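Local coordinates for shikimate dehydrogenase (Listeria monocytogenes, PDB 3TNL), which probably catalyses the reversible NADPH-linked reduction of 3-dehydroshikimate to shikimate, a step on the chorismate pathway to the aromatic amino acids, at residues B[36-41]-B[65-70]; B[43-48]-B[97-102]; B[155-160]-B[229-234]; B[262-267]-B[284-289]. All blocks are in the same frame, centred on the assembly; numbering follows the deposited sequence.

Contact 1 (B[36-41]-B[65-70]); sequences HTELIG and LDYVYL
H36 and T37 meet D66 where two neighbouring parallel strands of the substrate-binding domain begin, the two strands of a beta-alpha-beta unit whose crossover is helix 52-63. The pair illustrates how a side-chain bond can sit directly before a backbone-paired register. H36 lays its CB against one carboxylate oxygen, D66 OD1, while its imidazole packs edge-to-face on H49 of the second subunit. T37 takes the other oxygen: its OG1 donates to D66 OD2 at 2.7 Å, on the syn side but tilted 29° from the carboxylate plane, and also accepts from the backbone N of T34. The D66 CG lies anti to its own N (chi1 -158°), which swings the carboxylate across to the threonine. T37 CG2 meanwhile rests on V68 CG1.

At E38 the pairing becomes regular, with E38 N bonded to D66 O and E38 O receiving V68 N. The E38 side chain runs beside that of Y67 in the same direction, carboxylate and ring only 19° apart in plane, and its CB lies 3.4 Å from Y67 CE1. A water joins E38 OE1 to D66 O. L39, on the other face with V68 and L70, presses CD1 against L70 CD1 at 3.7 Å; L70 of the second subunit packs on this same face. I40 continues the pairing, its N bonded to V68 O, and its branches part company: CG1 approaches the Y67 ring and CG2 the Y69 ring, whose hydroxyl bonds N95. At G41 the carbonyl oxygen lies over one face of the Y69 ring, 3.9 Å from CE2.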
# COMPACT_ATOMS: atom_id res chain seq x y z
N HIS B 36 1.54 -7.06 9.60
CA HIS B 36 1.97 -5.95 10.46
C HIS B 36 2.57 -4.79 9.68
O HIS B 36 2.73 -3.68 10.21
CB HIS B 36 3.01 -6.47 11.47
CG HIS B 36 2.48 -7.57 12.33
ND1 HIS B 36 1.51 -7.34 13.29
CD2 HIS B 36 2.70 -8.90 12.32
CE1 HIS B 36 1.18 -8.49 13.86
NE2 HIS B 36 1.90 -9.45 13.30
N THR B 37 2.96 -5.05 8.42
CA THR B 37 3.67 -4.08 7.60
C THR B 37 2.83 -2.92 7.21
O THR B 37 1.73 -3.12 6.71
CB THR B 37 4.30 -4.76 6.36
OG1 THR B 37 5.03 -5.91 6.80
CG2 THR B 37 5.27 -3.83 5.63
N GLU B 38 3.36 -1.73 7.43
CA GLU B 38 2.65 -0.49 7.10
C GLU B 38 3.15 0.12 5.78
O GLU B 38 4.29 -0.15 5.35
CB GLU B 38 2.78 0.48 8.24
CG GLU B 38 1.94 0.01 9.45
CD GLU B 38 1.88 1.03 10.53
OE1 GLU B 38 2.93 1.31 11.13
OE2 GLU B 38 0.75 1.54 10.79
N LEU B 39 2.31 0.91 5.15
CA LEU B 39 2.61 1.50 3.85
C LEU B 39 2.89 3.01 3.89
O LEU B 39 2.17 3.80 4.53
CB LEU B 39 1.40 1.28 2.93
CG LEU B 39 1.42 1.88 1.51
CD1 LEU B 39 2.58 1.24 0.67
CD2 LEU B 39 0.05 1.68 0.85
N ILE B 40 3.92 3.39 3.14
CA ILE B 40 4.22 4.78 2.81
C ILE B 40 4.05 4.86 1.29
O ILE B 40 4.58 4.02 0.54
CB ILE B 40 5.64 5.19 3.17
CG1 ILE B 40 5.91 5.01 4.65
CG2 ILE B 40 5.85 6.67 2.76
CD1 ILE B 40 5.02 5.84 5.59
N GLY B 41 3.26 5.82 0.82
CA GLY B 41 3.01 5.97 -0.61
C GLY B 41 3.84 7.03 -1.32
O GLY B 41 4.61 7.78 -0.71
N LEU B 65 12.76 -1.70 10.03
CA LEU B 65 11.51 -1.03 10.28
C LEU B 65 10.45 -1.71 9.41
O LEU B 65 10.72 -2.03 8.24
CB LEU B 65 11.59 0.46 9.95
CG LEU B 65 12.73 1.23 10.60
CD1 LEU B 65 12.58 2.72 10.29
CD2 LEU B 65 12.81 0.98 12.10
N ASP B 66 9.25 -1.90 9.95
CA ASP B 66 8.22 -2.65 9.25
C ASP B 66 7.31 -1.78 8.40
O ASP B 66 6.12 -1.60 8.69
CB ASP B 66 7.45 -3.49 10.24
CG ASP B 66 6.75 -4.67 9.60
OD1 ASP B 66 6.02 -5.35 10.35
OD2 ASP B 66 6.94 -4.91 8.36
N TYR B 67 7.92 -1.20 7.37
CA TYR B 67 7.25 -0.38 6.39
C TYR B 67 7.70 -0.79 5.00
O TYR B 67 8.77 -1.38 4.82
CB TYR B 67 7.59 1.11 6.56
CG TYR B 67 6.89 1.87 7.66
CD1 TYR B 67 5.59 2.35 7.50
CD2 TYR B 67 7.56 2.19 8.83
CE1 TYR B 67 4.96 3.09 8.48
CE2 TYR B 67 6.93 2.94 9.83
CZ TYR B 67 5.64 3.38 9.65
OH TYR B 67 5.01 4.12 10.63
N VAL B 68 6.86 -0.45 4.03
CA VAL B 68 7.16 -0.63 2.63
C VAL B 68 6.71 0.66 1.96
O VAL B 68 5.81 1.33 2.47
CB VAL B 68 6.46 -1.85 2.01
CG1 VAL B 68 7.08 -3.14 2.52
CG2 VAL B 68 4.98 -1.82 2.30
N TYR B 69 7.36 1.00 0.84
CA TYR B 69 7.07 2.21 0.09
C TYR B 69 6.68 1.80 -1.32
O TYR B 69 7.38 1.06 -2.00
CB TYR B 69 8.34 3.06 0.08
CG TYR B 69 8.29 4.43 -0.52
CD1 TYR B 69 8.21 4.61 -1.91
CD2 TYR B 69 8.41 5.56 0.26
CE1 TYR B 69 8.25 5.86 -2.48
CE2 TYR B 69 8.40 6.85 -0.30
CZ TYR B 69 8.36 6.99 -1.67
OH TYR B 69 8.40 8.26 -2.24
N LEU B 70 5.53 2.28 -1.75
CA LEU B 70 4.99 1.99 -3.08
C LEU B 70 4.54 3.26 -3.80
O LEU B 70 4.12 4.23 -3.17
CB LEU B 70 3.77 1.07 -3.01
CG LEU B 70 3.97 -0.32 -2.42
CD1 LEU B 70 2.59 -1.00 -2.29
CD2 LEU B 70 4.92 -1.14 -3.31
O HOH W 1 5.22 -0.35 11.12
O HOH W 2 1.91 4.08 11.44

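Contact 2 (B[43-48]-B[97-102]); sequences IATPIR and SMPNKT
N100 and A44 meet where the end of strand 38-44 runs past the loop that follows strand 93-96, at the C-terminal ends of these two parallel strands of the substrate-domain sheet, and here backbone pairing runs on past the strand ends, with an asparagine side chain alongside. From N100 CB, directed toward the 43-48 segment, CG stands anti to the carbonyl carbon (chi1 -52°), which carries the amide across to the neighbouring backbone. ND2, at the tip, lies 3.6 Å from A44 CA and gives a weak bond to I43 O at 3.3 Å; its stronger partner is the carbonyl of V74, so one amide nitrogen links three parts of the chain. I43 O is also gripped by S97 N at 3.0 Å, in a nearly straight bond.

Two residues after I43, T45 N donates to M98 O in the carbonyl plane, and A44 CB packs against S97 CB. Both S97, a probable shikimate ligand, and M98, which touches the NAD, are thus held by backbone. K101, the probable proton acceptor, follows in the same loop. P99, after a cis peptide bond, sets its CD 3.7 Å from T45 CG2. A water bridges the segments, giving one bond to P46 O and another to M98 O at 3.0 Å.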
# COMPACT_ATOMS: atom_id res chain seq x y z
N ILE B 43 2.59 9.49 -4.71
CA ILE B 43 1.51 9.73 -5.64
C ILE B 43 1.89 10.82 -6.66
O ILE B 43 2.16 11.98 -6.32
CB ILE B 43 0.17 10.01 -4.89
CG1 ILE B 43 0.29 11.17 -3.91
CG2 ILE B 43 -0.25 8.76 -4.07
CD1 ILE B 43 -1.05 11.54 -3.27
N ALA B 44 1.85 10.42 -7.93
CA ALA B 44 2.32 11.27 -9.02
C ALA B 44 2.10 10.53 -10.30
O ALA B 44 1.78 9.33 -10.29
CB ALA B 44 3.83 11.51 -8.85
N THR B 45 2.23 11.23 -11.42
CA THR B 45 2.14 10.55 -12.73
C THR B 45 2.82 11.43 -13.76
O THR B 45 2.54 12.62 -13.83
CB THR B 45 0.73 10.22 -13.14
OG1 THR B 45 0.78 9.44 -14.34
CG2 THR B 45 -0.12 11.48 -13.35
N PRO B 46 3.75 10.84 -14.54
CA PRO B 46 4.24 9.46 -14.50
C PRO B 46 5.11 9.28 -13.27
O PRO B 46 5.57 10.27 -12.70
CB PRO B 46 5.05 9.34 -15.80
CG PRO B 46 5.57 10.69 -16.03
CD PRO B 46 4.48 11.63 -15.56
N ILE B 47 5.36 8.04 -12.87
CA ILE B 47 6.12 7.83 -11.64
C ILE B 47 6.75 6.46 -11.45
O ILE B 47 7.62 6.34 -10.61
CB ILE B 47 5.18 8.10 -10.39
CG1 ILE B 47 5.99 8.34 -9.11
CG2 ILE B 47 4.16 6.98 -10.22
CD1 ILE B 47 6.90 9.52 -9.20
N ARG B 48 6.35 5.45 -12.22
CA ARG B 48 6.83 4.10 -11.96
C ARG B 48 8.33 3.82 -12.14
O ARG B 48 8.84 2.80 -11.63
CB ARG B 48 5.94 3.05 -12.65
CG ARG B 48 4.52 3.02 -12.04
CD ARG B 48 3.87 1.68 -12.20
NE ARG B 48 2.57 1.62 -11.52
CZ ARG B 48 2.40 1.48 -10.21
NH1 ARG B 48 3.44 1.42 -9.38
NH2 ARG B 48 1.18 1.44 -9.71
N SER B 97 4.40 14.01 -5.97
CA SER B 97 5.19 14.61 -7.06
C SER B 97 4.25 15.12 -8.15
O SER B 97 3.03 15.14 -7.96
CB SER B 97 6.31 13.69 -7.55
OG SER B 97 7.24 14.44 -8.34
N MET B 98 4.81 15.58 -9.27
CA MET B 98 3.99 16.11 -10.36
C MET B 98 2.93 15.11 -10.76
O MET B 98 3.19 13.93 -10.87
CB MET B 98 4.84 16.46 -11.59
CG MET B 98 5.75 17.66 -11.42
SD MET B 98 6.58 18.09 -12.98
CE MET B 98 7.42 19.60 -12.46
N PRO B 99 1.72 15.59 -11.06
CA PRO B 99 1.24 16.98 -11.12
C PRO B 99 0.48 17.46 -9.88
O PRO B 99 -0.33 18.37 -9.98
CB PRO B 99 0.25 16.89 -12.28
CG PRO B 99 -0.42 15.56 -12.03
CD PRO B 99 0.69 14.66 -11.55
N ASN B 100 0.76 16.88 -8.72
CA ASN B 100 -0.05 17.12 -7.53
C ASN B 100 0.50 18.01 -6.42
O ASN B 100 -0.23 18.27 -5.46
CB ASN B 100 -0.30 15.74 -6.87
CG ASN B 100 -0.86 14.73 -7.83
OD1 ASN B 100 -1.80 15.01 -8.53
ND2 ASN B 100 -0.28 13.54 -7.87
N LYS B 101 1.73 18.49 -6.55
CA LYS B 101 2.37 19.21 -5.43
C LYS B 101 1.74 20.54 -5.06
O LYS B 101 1.75 20.91 -3.90
CB LYS B 101 3.86 19.38 -5.67
CG LYS B 101 4.59 18.08 -5.81
CD LYS B 101 6.09 18.26 -5.91
CE LYS B 101 6.51 18.99 -7.17
NZ LYS B 101 8.00 19.20 -7.23
N THR B 102 1.24 21.27 -6.04
CA THR B 102 0.62 22.57 -5.75
C THR B 102 -0.88 22.51 -5.47
O THR B 102 -1.45 23.50 -5.02
CB THR B 102 0.91 23.58 -6.85
OG1 THR B 102 0.29 23.17 -8.07
CG2 THR B 102 2.39 23.75 -7.07
O HOH W 3 5.75 12.89 -12.00

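Contact 3 (B[155-160]-B[229-234]); sequences KKMTIC and IFTNAT. With NAD (nicotinamide-adenine-dinucleotide), chain H.
I229 and M157 open a parallel pairing of two strands that runs on to C160 and N232, their axes 4.7 Å apart and 20° from parallel. T158 is held on both its polar backbone atoms, N by I229 O and its own O by T231 N, and C160 N then bonds T231 O. The last bond, A233 N to C160 O at 2.8 Å, is the most bent, as the second segment leaves the strand.

Side chains alternate between the two faces of the sheet. M157 and I229 run side by side, CG to CG2 at 3.6 Å, followed by I159, whose CG1 stays anti to N (chi1 -175°) and lies along T231; the T231 hydroxyl bonds Y141. On the other face F230 is the centre: T158 CG2 touches CD1 at 3.7 Å, and C160 SG approaches CZ at 3.6 Å in an oblique sulfur-aromatic contact. Beyond the strand, N232 OD1 receives T234 OG1 on a lone pair at 2.7 Å and N232 ND2 bonds T234 O, which probably helps to hold the turn; T234 CB lies 3.3 Å from NAD O4B. This is the centre of a Rossmann fold: adjacent parallel strands whose C-terminal ends border the dinucleotide, with the glycine-rich turn G161 to A165 directly after C160.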
# COMPACT_ATOMS: atom_id res chain seq x y z
N LYS B 155 25.15 34.92 2.57
CA LYS B 155 25.81 35.27 1.32
C LYS B 155 24.81 35.35 0.18
O LYS B 155 23.62 35.33 0.40
CB LYS B 155 26.91 34.25 1.05
CG LYS B 155 27.91 34.15 2.20
CD LYS B 155 28.95 33.10 2.01
CE LYS B 155 29.82 32.96 3.23
NZ LYS B 155 30.77 31.81 3.07
N LYS B 156 25.32 35.48 -1.04
CA LYS B 156 24.51 35.66 -2.24
C LYS B 156 24.54 34.45 -3.14
O LYS B 156 25.62 33.87 -3.40
CB LYS B 156 25.02 36.86 -3.02
CG LYS B 156 24.34 37.13 -4.28
CD LYS B 156 24.80 38.52 -4.74
CE LYS B 156 24.12 38.94 -5.97
NZ LYS B 156 24.30 40.43 -6.23
N MET B 157 23.36 34.04 -3.58
CA MET B 157 23.22 32.96 -4.55
C MET B 157 22.64 33.53 -5.81
O MET B 157 21.75 34.38 -5.76
CB MET B 157 22.28 31.85 -4.03
CG MET B 157 21.94 30.77 -5.07
SD MET B 157 21.07 29.32 -4.40
CE MET B 157 19.56 30.11 -3.83
N THR B 158 23.14 33.05 -6.94
CA THR B 158 22.60 33.33 -8.26
C THR B 158 22.06 31.96 -8.73
O THR B 158 22.75 30.97 -8.66
CB THR B 158 23.60 33.89 -9.25
OG1 THR B 158 23.98 35.19 -8.79
CG2 THR B 158 23.01 34.02 -10.63
N ILE B 159 20.82 31.92 -9.18
CA ILE B 159 20.20 30.67 -9.57
C ILE B 159 19.40 30.82 -10.86
O ILE B 159 18.73 31.84 -11.08
CB ILE B 159 19.34 30.14 -8.40
CG1 ILE B 159 18.76 28.75 -8.72
CG2 ILE B 159 18.22 31.12 -8.02
CD1 ILE B 159 18.06 28.10 -7.52
N CYS B 160 19.48 29.79 -11.71
CA CYS B 160 18.73 29.72 -12.95
C CYS B 160 17.55 28.79 -12.73
O CYS B 160 17.70 27.65 -12.32
CB CYS B 160 19.55 29.12 -14.09
SG CYS B 160 21.02 30.06 -14.49
N ILE B 229 27.72 31.13 -4.69
CA ILE B 229 27.28 29.96 -5.43
C ILE B 229 26.42 30.38 -6.61
O ILE B 229 25.63 31.35 -6.53
CB ILE B 229 26.48 29.03 -4.48
CG1 ILE B 229 26.19 27.67 -5.14
CG2 ILE B 229 25.23 29.71 -3.92
CD1 ILE B 229 25.65 26.64 -4.15
N PHE B 230 26.59 29.64 -7.72
CA PHE B 230 25.81 29.76 -8.94
C PHE B 230 25.19 28.38 -9.13
O PHE B 230 25.89 27.39 -9.22
CB PHE B 230 26.69 30.14 -10.13
CG PHE B 230 25.97 30.15 -11.46
CD1 PHE B 230 24.87 30.94 -11.63
CD2 PHE B 230 26.42 29.39 -12.53
CE1 PHE B 230 24.22 30.99 -12.83
CE2 PHE B 230 25.73 29.43 -13.75
CZ PHE B 230 24.61 30.22 -13.88
N THR B 231 23.88 28.33 -9.22
CA THR B 231 23.14 27.09 -9.31
C THR B 231 22.24 26.98 -10.51
O THR B 231 21.53 27.91 -10.84
CB THR B 231 22.19 27.00 -8.05
OG1 THR B 231 23.00 27.03 -6.86
CG2 THR B 231 21.31 25.73 -8.05
N ASN B 232 22.28 25.85 -11.19
CA ASN B 232 21.34 25.55 -12.22
C ASN B 232 20.19 24.74 -11.61
O ASN B 232 20.39 23.66 -11.07
CB ASN B 232 21.91 24.68 -13.35
CG ASN B 232 20.82 24.29 -14.33
OD1 ASN B 232 20.19 25.17 -14.95
ND2 ASN B 232 20.51 22.99 -14.43
N ALA B 233 18.98 25.25 -11.74
CA ALA B 233 17.76 24.56 -11.30
C ALA B 233 16.77 24.52 -12.45
O ALA B 233 15.57 24.78 -12.29
CB ALA B 233 17.18 25.16 -10.01
N THR B 234 17.27 24.27 -13.66
CA THR B 234 16.45 24.07 -14.85
C THR B 234 16.74 22.68 -15.38
O THR B 234 17.68 22.01 -14.92
CB THR B 234 16.78 25.04 -16.00
OG1 THR B 234 18.06 24.71 -16.56
CG2 THR B 234 16.75 26.53 -15.56
PA NAD H . 9.86 22.51 -13.95
O1A NAD H . 9.22 21.93 -15.20
O2A NAD H . 8.97 22.79 -12.75
O5B NAD H . 10.71 23.82 -14.36
C5B NAD H . 11.54 23.90 -15.52
C4B NAD H . 12.48 25.11 -15.40
O4B NAD H . 13.47 25.05 -16.44
C3B NAD H . 11.77 26.43 -15.66
O3B NAD H . 12.44 27.46 -14.90
C2B NAD H . 11.98 26.69 -17.13
O2B NAD H . 11.96 28.07 -17.47
C1B NAD H . 13.37 26.13 -17.34
N9A NAD H . 13.73 25.69 -18.69
C8A NAD H . 13.30 24.54 -19.27
N7A NAD H . 13.88 24.41 -20.48
C5A NAD H . 14.70 25.47 -20.70
C6A NAD H . 15.54 25.91 -21.70
N6A NAD H . 15.71 25.19 -22.82
N1A NAD H . 16.25 27.05 -21.54
C2A NAD H . 16.11 27.80 -20.42
N3A NAD H . 15.30 27.44 -19.39
C4A NAD H . 14.59 26.29 -19.49
O3 NAD H . 11.04 21.50 -13.57
PN NAD H . 11.58 21.12 -12.10
O1N NAD H . 10.72 20.06 -11.44
O2N NAD H . 11.92 22.40 -11.34
O5D NAD H . 12.95 20.34 -12.41
C5D NAD H . 14.02 21.04 -13.03
C4D NAD H . 15.21 20.12 -12.91
O4D NAD H . 15.43 19.80 -11.52
C3D NAD H . 14.97 18.80 -13.62
O3D NAD H . 16.12 18.49 -14.41
C2D NAD H . 14.79 17.79 -12.49
O2D NAD H . 15.17 16.45 -12.88
C1D NAD H . 15.68 18.39 -11.41
N1N NAD H . 15.36 18.01 -10.03
C2N NAD H . 16.30 17.43 -9.27
C3N NAD H . 16.04 17.08 -7.95
C7N NAD H . 17.07 16.43 -7.08
O7N NAD H . 16.63 15.82 -6.10
N7N NAD H . 18.38 16.56 -7.37
C4N NAD H . 14.77 17.34 -7.41
C5N NAD H . 13.81 17.95 -8.22
C6N NAD H . 14.13 18.27 -9.54

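Contact 4 (B[262-267]-B[284-289]); sequences VVYKPT and NGLGMM. With NAD (nicotinamide-adenine-dinucleotide), chain H.
Y264 and G285 meet beside the nicotinamide of NAD, and their surroundings show how main-chain carbonyls can recognise a carboxamide. Among the hydrogen bonds, the two that hold the cofactor come first: NAD N7N gives one to V262 O at 3.0 Å and another to G285 O at 2.9 Å, so one amide nitrogen is shared between the two segments. The segments also bond each other. G285 N reaches V263 O from well above the carbonyl plane, whereas N284 ND2 meets T267 O at 2.9 Å on a lone pair and in the amide plane of the asparagine. The other end of that amide, OD1, accepts from L286 N, an Asx turn at the start of the helix. G285 CA adds a CH...O contact to V262 O.

Van der Waals contacts complete the site. Y264 has CG between its N and carbonyl carbon (chi1 57°), which turns the ring toward the first turn of the helix. The Y264 and L286 side chains cross at about a right angle, CD1 to CD1 at 4.0 Å, Y264 OH lies 3.5 Å from M289 CG, and the nicotinamide amide sits at the ring edge. V262 CG1 runs beside M288 SD, and V262 CG2 touches O4D of the nicotinamide ribose at 3.2 Å. Y264 is predicted to bind shikimate.

The segments join the loop after strand 258-261 to the N-terminus of helix 286-301, with V262 and M288 both packed on I169 of helix 164-175.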
# COMPACT_ATOMS: atom_id res chain seq x y z
N VAL B 262 21.19 20.92 -10.00
CA VAL B 262 20.18 20.01 -9.47
C VAL B 262 20.21 18.69 -10.26
O VAL B 262 19.78 17.66 -9.78
CB VAL B 262 18.77 20.61 -9.48
CG1 VAL B 262 18.68 21.82 -8.53
CG2 VAL B 262 18.31 20.93 -10.92
N VAL B 263 20.72 18.73 -11.49
CA VAL B 263 20.81 17.53 -12.31
C VAL B 263 21.91 16.57 -11.76
O VAL B 263 22.97 17.02 -11.33
CB VAL B 263 21.15 17.92 -13.80
CG1 VAL B 263 21.43 16.66 -14.66
CG2 VAL B 263 20.06 18.83 -14.40
N TYR B 264 21.63 15.27 -11.75
CA TYR B 264 22.63 14.27 -11.36
C TYR B 264 22.69 13.09 -12.35
O TYR B 264 23.48 12.18 -12.17
CB TYR B 264 22.45 13.78 -9.91
CG TYR B 264 21.11 13.21 -9.58
CD1 TYR B 264 20.89 11.83 -9.62
CD2 TYR B 264 20.05 14.03 -9.26
CE1 TYR B 264 19.65 11.32 -9.31
CE2 TYR B 264 18.82 13.52 -8.97
CZ TYR B 264 18.62 12.16 -8.99
OH TYR B 264 17.36 11.67 -8.70
N LYS B 265 21.84 13.11 -13.37
CA LYS B 265 21.93 12.17 -14.51
C LYS B 265 21.84 13.11 -15.76
O LYS B 265 20.76 13.59 -16.12
CB LYS B 265 20.83 11.10 -14.51
CG LYS B 265 21.09 10.03 -15.57
CD LYS B 265 19.99 8.97 -15.59
CE LYS B 265 20.24 7.94 -16.67
NZ LYS B 265 19.11 6.95 -16.73
N PRO B 266 23.00 13.41 -16.39
CA PRO B 266 24.35 12.88 -16.07
C PRO B 266 24.95 13.41 -14.78
O PRO B 266 24.51 14.46 -14.30
CB PRO B 266 25.18 13.39 -17.23
CG PRO B 266 24.55 14.67 -17.57
CD PRO B 266 23.10 14.40 -17.48
N THR B 267 25.93 12.70 -14.24
CA THR B 267 26.60 13.09 -13.00
C THR B 267 27.45 14.37 -13.15
O THR B 267 27.80 15.00 -12.16
CB THR B 267 27.42 11.98 -12.40
OG1 THR B 267 28.44 11.59 -13.34
CG2 THR B 267 26.54 10.78 -12.04
N ASN B 284 26.85 18.22 -7.91
CA ASN B 284 25.65 17.82 -8.66
C ASN B 284 24.47 17.61 -7.72
O ASN B 284 24.57 17.86 -6.52
CB ASN B 284 25.90 16.59 -9.59
CG ASN B 284 26.07 15.31 -8.85
OD1 ASN B 284 25.66 15.17 -7.69
ND2 ASN B 284 26.70 14.32 -9.53
N GLY B 285 23.34 17.16 -8.26
CA GLY B 285 22.11 17.04 -7.47
C GLY B 285 21.90 15.77 -6.68
O GLY B 285 20.83 15.60 -6.11
N LEU B 286 22.88 14.89 -6.61
CA LEU B 286 22.70 13.58 -5.91
C LEU B 286 22.43 13.78 -4.42
O LEU B 286 21.49 13.19 -3.88
CB LEU B 286 23.87 12.64 -6.13
CG LEU B 286 23.66 11.23 -5.55
CD1 LEU B 286 22.51 10.51 -6.24
CD2 LEU B 286 24.93 10.43 -5.69
N GLY B 287 23.18 14.65 -3.79
CA GLY B 287 22.98 14.96 -2.36
C GLY B 287 21.58 15.52 -2.09
O GLY B 287 20.92 15.13 -1.09
N MET B 288 21.09 16.39 -2.96
CA MET B 288 19.76 16.94 -2.83
C MET B 288 18.73 15.81 -2.79
O MET B 288 17.79 15.82 -1.97
CB MET B 288 19.44 17.87 -3.99
CG MET B 288 18.03 18.38 -4.02
SD MET B 288 17.75 19.59 -5.34
CE MET B 288 16.04 20.02 -5.12
N MET B 289 18.90 14.85 -3.69
CA MET B 289 17.99 13.71 -3.78
C MET B 289 18.01 12.89 -2.49
O MET B 289 16.95 12.54 -1.94
CB MET B 289 18.30 12.87 -5.01
CG MET B 289 17.41 11.66 -5.23
SD MET B 289 17.95 10.22 -4.27
CE MET B 289 16.71 9.00 -4.76
PA NAD H . 9.86 22.51 -13.95
O1A NAD H . 9.22 21.93 -15.20
O2A NAD H . 8.97 22.79 -12.75
O5B NAD H . 10.71 23.82 -14.36
C5B NAD H . 11.54 23.90 -15.52
C4B NAD H . 12.48 25.11 -15.40
O4B NAD H . 13.47 25.05 -16.44
C3B NAD H . 11.77 26.43 -15.66
O3B NAD H . 12.44 27.46 -14.90
C2B NAD H . 11.98 26.69 -17.13
O2B NAD H . 11.96 28.07 -17.47
C1B NAD H . 13.37 26.13 -17.34
N9A NAD H . 13.73 25.69 -18.69
C8A NAD H . 13.30 24.54 -19.27
N7A NAD H . 13.88 24.41 -20.48
C5A NAD H . 14.70 25.47 -20.70
C6A NAD H . 15.54 25.91 -21.70
N6A NAD H . 15.71 25.19 -22.82
N1A NAD H . 16.25 27.05 -21.54
C2A NAD H . 16.11 27.80 -20.42
N3A NAD H . 15.30 27.44 -19.39
C4A NAD H . 14.59 26.29 -19.49
O3 NAD H . 11.04 21.50 -13.57
PN NAD H . 11.58 21.12 -12.10
O1N NAD H . 10.72 20.06 -11.44
O2N NAD H . 11.92 22.40 -11.34
O5D NAD H . 12.95 20.34 -12.41
C5D NAD H . 14.02 21.04 -13.03
C4D NAD H . 15.21 20.12 -12.91
O4D NAD H . 15.43 19.80 -11.52
C3D NAD H . 14.97 18.80 -13.62
O3D NAD H . 16.12 18.49 -14.41
C2D NAD H . 14.79 17.79 -12.49
O2D NAD H . 15.17 16.45 -12.88
C1D NAD H . 15.68 18.39 -11.41
N1N NAD H . 15.36 18.01 -10.03
C2N NAD H . 16.30 17.43 -9.27
C3N NAD H . 16.04 17.08 -7.95
C7N NAD H . 17.07 16.43 -7.08
O7N NAD H . 16.63 15.82 -6.10
N7N NAD H . 18.38 16.56 -7.37
C4N NAD H . 14.77 17.34 -7.41
C5N NAD H . 13.81 17.95 -8.22
C6N NAD H . 14.13 18.27 -9.54

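How the contacts relate
Contacts 1 and 3 are buried pairs of parallel strands, one in each of the two sheets, their centres about 37 Å apart; backbone bonds and apolar faces dominate both, but contact 1 also borders the second subunit and has a polar, water-bearing end. Contacts 2 and 4 are only partly buried and lie where strands give way to loops, so carbonyls and asparagine amides do more of the work. Contact 2 shares strand 38-44 with contact 1 and carries the pairing toward the active site. Contacts 3 and 4 touch each other, N232 O lying 3.0 Å from V262 N, and both reach NAD, one at the adenosine ribose, the other mainly around the nicotinamide.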